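Local coordinates for autolysin E (Staphylococcus aureus, PDB 4PI8), which is a glycosidase of the lysozyme clan that binds the NAG-NAM disaccharide and probably cleaves peptidoglycan strands of the bacterial cell wall, at residues Gly84-Glu89 with Lys158-Gly163; Gln181-Pro186 with Gln193-Ile198. The protein carries 1 engineered substitution. One frame throughout, in Å; residues are numbered along the deposited sequence.

Contact 1: Gly84-Glu89 with Lys158-Gly163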
loop_
_atom_site.group_PDB
_atom_site.type_symbol
_atom_site.label_atom_id
_atom_site.label_comp_id
_atom_site.label_asym_id
_atom_site.label_seq_id
_atom_site.Cartn_x
_atom_site.Cartn_y
_atom_site.Cartn_z
ATOM N N GLY A 84 16.248 -2.470 7.266
ATOM C CA GLY A 84 15.469 -1.760 8.292
ATOM C C GLY A 84 15.934 -0.331 8.537
ATOM O O GLY A 84 15.099 0.532 8.803
ATOM N N LYS A 85 17.239 -0.050 8.427
ATOM C CA LYS A 85 17.725 1.318 8.584
ATOM C C LYS A 85 17.010 2.266 7.667
ATOM O O LYS A 85 16.675 3.399 8.028
ATOM C CB LYS A 85 19.253 1.371 8.290
ATOM C CG LYS A 85 19.935 2.701 7.951
ATOM C CD LYS A 85 21.122 2.697 6.993
ATOM C CE LYS A 85 21.935 3.983 7.127
ATOM N NZ LYS A 85 23.397 3.777 7.285
ATOM N N VAL A 86 16.808 1.830 6.413
ATOM C CA VAL A 86 16.243 2.694 5.408
ATOM C C VAL A 86 14.705 2.856 5.544
ATOM O O VAL A 86 14.146 3.913 5.338
ATOM C CB VAL A 86 16.670 2.206 4.030
ATOM C CG1 VAL A 86 16.053 3.034 2.988
ATOM C CG2 VAL A 86 18.209 2.293 3.925
ATOM N N PHE A 87 14.048 1.756 5.911
ATOM C CA PHE A 87 12.628 1.877 6.261
ATOM C C PHE A 87 12.397 2.921 7.369
ATOM O O PHE A 87 11.438 3.678 7.346
ATOM C CB PHE A 87 12.045 0.527 6.672
ATOM C CG PHE A 87 11.627 -0.347 5.506
ATOM C CD1 PHE A 87 10.404 -0.175 4.922
ATOM C CD2 PHE A 87 12.474 -1.283 4.925
ATOM C CE1 PHE A 87 9.928 -0.976 3.886
ATOM C CE2 PHE A 87 12.018 -2.046 3.871
ATOM C CZ PHE A 87 10.751 -1.907 3.330
ATOM N N LEU A 88 13.315 2.965 8.353
ATOM C CA LEU A 88 13.216 3.943 9.429
ATOM C C LEU A 88 13.588 5.358 8.985
ATOM O O LEU A 88 12.953 6.319 9.443
ATOM C CB LEU A 88 14.048 3.510 10.639
ATOM C CG LEU A 88 13.294 2.435 11.429
ATOM C CD1 LEU A 88 14.242 1.824 12.469
ATOM C CD2 LEU A 88 12.025 2.884 12.093
ATOM N N GLU A 89 14.554 5.480 8.085
ATOM C CA GLU A 89 14.819 6.772 7.446
ATOM C C GLU A 89 13.511 7.281 6.842
ATOM O O GLU A 89 13.148 8.457 7.002
ATOM C CB GLU A 89 15.850 6.587 6.365
ATOM C CG GLU A 89 16.623 7.774 5.927
ATOM C CD GLU A 89 17.923 7.272 5.302
ATOM O OE1 GLU A 89 17.909 6.193 4.671
ATOM O OE2 GLU A 89 18.972 7.883 5.503
ATOM N N LYS A 158 16.649 3.483 -2.640
ATOM C CA LYS A 158 15.963 4.591 -3.269
ATOM C C LYS A 158 14.450 4.252 -3.485
ATOM O O LYS A 158 13.595 5.133 -3.340
ATOM C CB LYS A 158 16.537 5.016 -4.608
ATOM C CG LYS A 158 17.855 5.745 -4.408
ATOM C CD LYS A 158 18.604 5.800 -5.722
ATOM C CE LYS A 158 19.883 6.617 -5.537
ATOM N NZ LYS A 158 19.602 8.071 -5.364
ATOM N N ALA A 159 14.146 2.986 -3.761
ATOM C CA ALA A 159 12.727 2.555 -3.895
ATOM C C ALA A 159 12.008 2.564 -2.555
ATOM O O ALA A 159 10.799 2.880 -2.534
ATOM C CB ALA A 159 12.676 1.202 -4.506
ATOM N N ILE A 160 12.715 2.305 -1.462
ATOM C CA ILE A 160 12.070 2.357 -0.126
ATOM C C ILE A 160 11.741 3.811 0.220
ATOM O O ILE A 160 10.623 4.192 0.564
ATOM C CB ILE A 160 12.986 1.736 0.933
ATOM C CG1 ILE A 160 13.082 0.236 0.679
ATOM C CG2 ILE A 160 12.399 1.971 2.328
ATOM C CD1 ILE A 160 14.251 -0.454 1.375
ATOM N N ILE A 161 12.728 4.700 0.142
ATOM C CA ILE A 161 12.530 6.114 0.453
ATOM C C ILE A 161 11.506 6.695 -0.485
ATOM O O ILE A 161 10.636 7.476 -0.038
ATOM C CB ILE A 161 13.861 6.947 0.372
ATOM C CG1 ILE A 161 14.867 6.460 1.384
ATOM C CG2 ILE A 161 13.602 8.462 0.475
ATOM C CD1 ILE A 161 14.445 6.524 2.793
ATOM N N GLY A 162 11.662 6.433 -1.783
ATOM C CA GLY A 162 10.774 7.056 -2.753
ATOM C C GLY A 162 9.315 6.561 -2.630
ATOM O O GLY A 162 8.395 7.349 -2.851
ATOM N N GLY A 163 9.124 5.291 -2.311
ATOM C CA GLY A 163 7.813 4.777 -2.101
ATOM C C GLY A 163 7.158 5.505 -0.958
ATOM O O GLY A 163 6.001 5.916 -1.060
#

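Contact 2: Gln181-Pro186 with Gln193-Ile198. With AMU (N-acetyl-beta-muramic acid), chain B; NAG (2-acetamido-2-deoxy-beta-D-glucopyranose), chain C; SO4 (sulfate ion), chain N.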
loop_
_atom_site.group_PDB
_atom_site.type_symbol
_atom_site.label_atom_id
_atom_site.label_comp_id
_atom_site.label_asym_id
_atom_site.label_seq_id
_atom_site.Cartn_x
_atom_site.Cartn_y
_atom_site.Cartn_z
ATOM N N GLN A 181 -9.270 4.033 3.364
ATOM C CA GLN A 181 -9.352 5.248 2.543
ATOM C C GLN A 181 -8.460 5.179 1.332
ATOM O O GLN A 181 -8.810 5.673 0.252
ATOM C CB GLN A 181 -9.059 6.513 3.315
ATOM C CG GLN A 181 -10.055 6.810 4.429
ATOM C CD GLN A 181 -9.575 7.920 5.307
ATOM O OE1 GLN A 181 -8.420 7.969 5.733
ATOM N NE2 GLN A 181 -10.463 8.891 5.580
ATOM N N MET A 182 -7.261 4.607 1.478
ATOM C CA MET A 182 -6.352 4.449 0.333
ATOM C C MET A 182 -7.001 3.563 -0.717
ATOM O O MET A 182 -6.801 3.789 -1.936
ATOM C CB MET A 182 -5.016 3.856 0.799
ATOM C CG MET A 182 -4.191 4.823 1.617
ATOM S SD MET A 182 -2.672 4.101 2.274
ATOM C CE MET A 182 -1.682 4.021 0.778
ATOM N N ARG A 183 -7.722 2.524 -0.288
ATOM C CA ARG A 183 -8.289 1.569 -1.200
ATOM C C ARG A 183 -9.622 2.015 -1.837
ATOM O O ARG A 183 -9.882 1.706 -2.993
ATOM C CB ARG A 183 -8.468 0.212 -0.512
ATOM C CG ARG A 183 -9.108 -0.856 -1.357
ATOM C CD ARG A 183 -8.346 -1.171 -2.649
ATOM N NE ARG A 183 -9.027 -2.175 -3.474
ATOM C CZ ARG A 183 -10.012 -1.914 -4.322
ATOM N NH1 ARG A 183 -10.530 -0.696 -4.406
ATOM N NH2 ARG A 183 -10.509 -2.902 -5.060
ATOM N N TRP A 184 -10.488 2.640 -1.038
ATOM C CA TRP A 184 -11.859 2.867 -1.443
ATOM C C TRP A 184 -12.222 4.366 -1.492
ATOM O O TRP A 184 -13.352 4.688 -1.857
ATOM C CB TRP A 184 -12.828 2.124 -0.506
ATOM C CG TRP A 184 -12.657 0.640 -0.464
ATOM C CD1 TRP A 184 -12.151 -0.082 0.563
ATOM C CD2 TRP A 184 -13.019 -0.295 -1.482
ATOM N NE1 TRP A 184 -12.124 -1.384 0.200
ATOM C CE2 TRP A 184 -12.655 -1.566 -1.032
ATOM C CE3 TRP A 184 -13.603 -0.183 -2.762
ATOM C CZ2 TRP A 184 -12.866 -2.711 -1.784
ATOM C CZ3 TRP A 184 -13.828 -1.326 -3.485
ATOM C CH2 TRP A 184 -13.434 -2.582 -2.983
ATOM N N ASN A 185 -11.306 5.244 -1.179
ATOM C CA ASN A 185 -11.503 6.695 -1.225
ATOM C C ASN A 185 -12.930 7.132 -1.020
ATOM O O ASN A 185 -13.553 7.718 -1.914
ATOM C CB ASN A 185 -10.929 7.245 -2.534
ATOM C CG ASN A 185 -10.639 8.740 -2.475
ATOM O OD1 ASN A 185 -10.690 9.370 -1.420
ATOM N ND2 ASN A 185 -10.233 9.281 -3.636
ATOM N N PRO A 186 -13.500 6.895 0.139
ATOM C CA PRO A 186 -14.921 7.192 0.349
ATOM C C PRO A 186 -15.243 8.673 0.175
ATOM O O PRO A 186 -16.448 8.985 -0.133
ATOM C CB PRO A 186 -15.192 6.723 1.762
ATOM C CG PRO A 186 -13.883 6.468 2.376
ATOM C CD PRO A 186 -12.928 6.172 1.279
ATOM N N GLN A 193 -7.529 5.430 -6.198
ATOM C CA GLN A 193 -7.482 4.220 -5.309
ATOM C C GLN A 193 -6.198 3.477 -5.551
ATOM O O GLN A 193 -5.708 3.296 -6.654
ATOM C CB GLN A 193 -8.706 3.376 -5.570
ATOM C CG GLN A 193 -9.933 4.126 -5.067
ATOM C CD GLN A 193 -11.320 3.503 -5.203
ATOM O OE1 GLN A 193 -12.243 4.083 -4.654
ATOM N NE2 GLN A 193 -11.463 2.438 -5.927
ATOM N N TYR A 194 -5.638 2.962 -4.439
ATOM C CA TYR A 194 -4.248 2.478 -4.512
ATOM C C TYR A 194 -4.129 1.214 -5.277
ATOM O O TYR A 194 -3.062 0.951 -5.877
ATOM C CB TYR A 194 -3.687 2.327 -3.084
ATOM C CG TYR A 194 -2.140 2.385 -3.061
ATOM C CD1 TYR A 194 -1.392 1.242 -3.396
ATOM C CD2 TYR A 194 -1.489 3.517 -2.745
ATOM C CE1 TYR A 194 -0.017 1.339 -3.477
ATOM C CE2 TYR A 194 -0.085 3.600 -2.830
ATOM C CZ TYR A 194 0.594 2.497 -3.195
ATOM O OH TYR A 194 2.012 2.615 -3.235
ATOM N N ALA A 195 -5.139 0.344 -5.231
ATOM C CA ALA A 195 -5.032 -0.962 -5.803
ATOM C C ALA A 195 -6.358 -1.443 -6.326
ATOM O O ALA A 195 -7.399 -0.946 -5.856
ATOM C CB ALA A 195 -4.507 -1.904 -4.749
ATOM N N SER A 196 -6.326 -2.404 -7.272
ATOM C CA SER A 196 -7.560 -3.063 -7.735
ATOM C C SER A 196 -7.962 -4.260 -6.948
ATOM O O SER A 196 -9.115 -4.621 -6.918
ATOM C CB SER A 196 -7.449 -3.394 -9.221
ATOM O OG SER A 196 -6.460 -4.380 -9.453
ATOM N N ASP A 197 -6.999 -4.910 -6.266
ATOM C CA ASP A 197 -7.312 -6.075 -5.466
ATOM C C ASP A 197 -8.302 -5.668 -4.356
ATOM O O ASP A 197 -7.962 -4.873 -3.492
ATOM C CB ASP A 197 -6.010 -6.648 -4.890
ATOM C CG ASP A 197 -6.207 -7.853 -4.026
ATOM O OD1 ASP A 197 -7.298 -8.358 -3.752
ATOM O OD2 ASP A 197 -5.113 -8.264 -3.526
ATOM N N ILE A 198 -9.486 -6.286 -4.337
ATOM C CA ILE A 198 -10.511 -6.002 -3.335
ATOM C C ILE A 198 -10.114 -6.363 -1.901
ATOM O O ILE A 198 -10.757 -5.888 -0.951
ATOM C CB ILE A 198 -11.892 -6.569 -3.685
ATOM C CG1 ILE A 198 -11.924 -8.111 -3.559
ATOM C CG2 ILE A 198 -12.350 -6.021 -5.030
ATOM C CD1 ILE A 198 -13.304 -8.699 -3.866
HETATM C C1 AMU B . -3.175 0.572 -9.199
HETATM C C2 AMU B . -2.571 1.944 -9.279
HETATM C C3 AMU B . -3.677 2.998 -9.446
HETATM C C4 AMU B . -4.546 2.605 -10.664
HETATM C C5 AMU B . -4.949 1.162 -10.559
HETATM C C6 AMU B . -5.781 0.724 -11.767
HETATM C C7 AMU B . -0.670 2.966 -8.021
HETATM C C8 AMU B . -0.157 3.281 -6.632
HETATM C C9 AMU B . -3.304 5.165 -8.460
HETATM C C10 AMU B . -2.169 6.113 -8.387
HETATM C C11 AMU B . -4.640 5.896 -8.558
HETATM O O1 AMU B . -2.171 -0.425 -9.094
HETATM O O3 AMU B . -3.146 4.311 -9.597
HETATM O O4 AMU B . -5.659 3.512 -10.626
HETATM O O5 AMU B . -3.813 0.340 -10.460
HETATM O O6 AMU B . -6.337 -0.586 -11.609
HETATM O O7 AMU B . -0.016 3.225 -9.008
HETATM O O10 AMU B . -1.813 6.588 -7.269
HETATM O O11 AMU B . -1.591 6.480 -9.489
HETATM N N2 AMU B . -1.808 2.284 -8.051
HETATM C C1 NAG C . -5.948 4.122 -11.872
HETATM C C2 NAG C . -7.236 4.902 -11.584
HETATM C C3 NAG C . -7.652 5.636 -12.870
HETATM C C4 NAG C . -6.475 6.435 -13.340
HETATM C C5 NAG C . -5.211 5.604 -13.487
HETATM C C6 NAG C . -4.050 6.520 -13.738
HETATM C C7 NAG C . -8.820 4.192 -9.784
HETATM C C8 NAG C . -9.972 3.325 -9.452
HETATM N N2 NAG C . -8.352 4.121 -11.043
HETATM O O3 NAG C . -8.727 6.510 -12.564
HETATM O O4 NAG C . -6.760 6.944 -14.640
HETATM O O5 NAG C . -4.906 4.990 -12.234
HETATM O O6 NAG C . -2.972 5.629 -14.031
HETATM O O7 NAG C . -8.310 4.952 -8.951
HETATM S S SO4 N . -3.091 -3.825 -7.892
HETATM O O1 SO4 N . -1.906 -3.476 -7.056
HETATM O O2 SO4 N . -3.598 -2.625 -8.505
HETATM O O3 SO4 N . -4.040 -4.656 -7.095
HETATM O O4 SO4 N . -2.627 -4.671 -9.066
#

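Contact 1: Gly84-Glu89 with Lys158-Gly163
Ile-160 carries the tight, buried part of this contact: both its branches lie on Phe-87, and CG2 also meets Val-86. This CG2 methyl sits over the centre of the Phe-87 ring in a CH-pi contact, 3.9 Å from the centroid and 9° off the ring normal, while CD1 reaches CE2 of the same ring at 3.7 Å. Phe-87 starts out pointing away from helix 156-172; chi1 sets CG beside its own backbone N, and chi2 (-83°) turns the ring so that Ile-160 CG2 lies over one face. Leu-101, Val-102 and Ala-105 of helix 98-108 also pack on this ring. Val-86 CG1, anti to the backbone N, touches Ile-160 CG2 at 3.9 Å and Ile-161 CD1 at 3.8 Å. The more solvent-facing side is made by Ile-161 and Glu-89, both partly exposed. Here Ile-161 CD1 lies 3.7 Å from Val-86 O, and the aliphatic base of Glu-89 rests on the same methyl, with CB at 3.8 Å. No hydrogen bond joins the segments. The axes of segments 84-89 and 158-163 approach to 8.8 Å and cross at -23°, a near-parallel helix pair in the mainly helical catalytic fold of the lysozyme clan.

Contact 2: Gln181-Pro186 with Gln193-Ile198
The glycan-binding loop that follows helix 179-184 is pinned to that helix's C-terminal end, where Tyr-194 N donates to Met-182 O at 2.9 Å. Arg-183 does most of the side-chain work. Chi2 (59°) turns CD aside from an extended chain, and NE gives a nearly straight bond, 170° at the hydrogen, to Asp-197 O at 2.9 Å; the acceptor lies in the guanidinium plane, whereas the donor stands above the carbonyl plane. Ala-195 O lies over one guanidinium face; Trp-184 CH2 lies over the opposite face, offset toward its rim, with NH1 over a face of the indole. NH2 also bonds to Gln-25, tying the loop's anchor to the N-terminal region. Gln-193 extends past Arg-183 O, with CG 3.2 Å from it, and its OE1 accepts from Gln-18 and Ala-190. The loop so held presents backbone atoms to the sugars: Gln-193 N donates to O7 of the NAG acetamido group at 2.9 Å, and Tyr-194 O accepts from N2 of the N-acetylmuramic acid at 2.8 Å. The acetyl methyl C8 of the latter sugar sits over the centre of the Tyr-194 ring, 3.6 Å above its plane. Met-182 CE packs obliquely on this ring, 3.6 Å from CD2, and Tyr-194 OH is hydrogen-bonded to Phe-131 O. Ser-196 N and Asp-197 N hold a sulfate, probably from the crystallisation liquor, with Asp-197 N bonding O3 at 3.1 Å.

Contact 1 and contact 2 lie on opposite sides of the chain's centre, their own centres about 23 Å apart and their nearest atoms about 6 Å apart, without touching. They follow in series along the chain, and helix 156-172 links them: its 158-163 part belongs to contact 1, while further along Phe-166 and Ile-167 pack on Tyr-194 of contact 2 and Ile-167 and Tyr-171 on Met-182. The same helix takes part in the sugar site, since Phe-166 and Tyr-171 line the pocket and Tyr-171 OH bonds the N-acetylmuramic acid. In contact 2, segment 193-198 meets the disaccharide; contact 1 joins two helices and contributes no pocket residue.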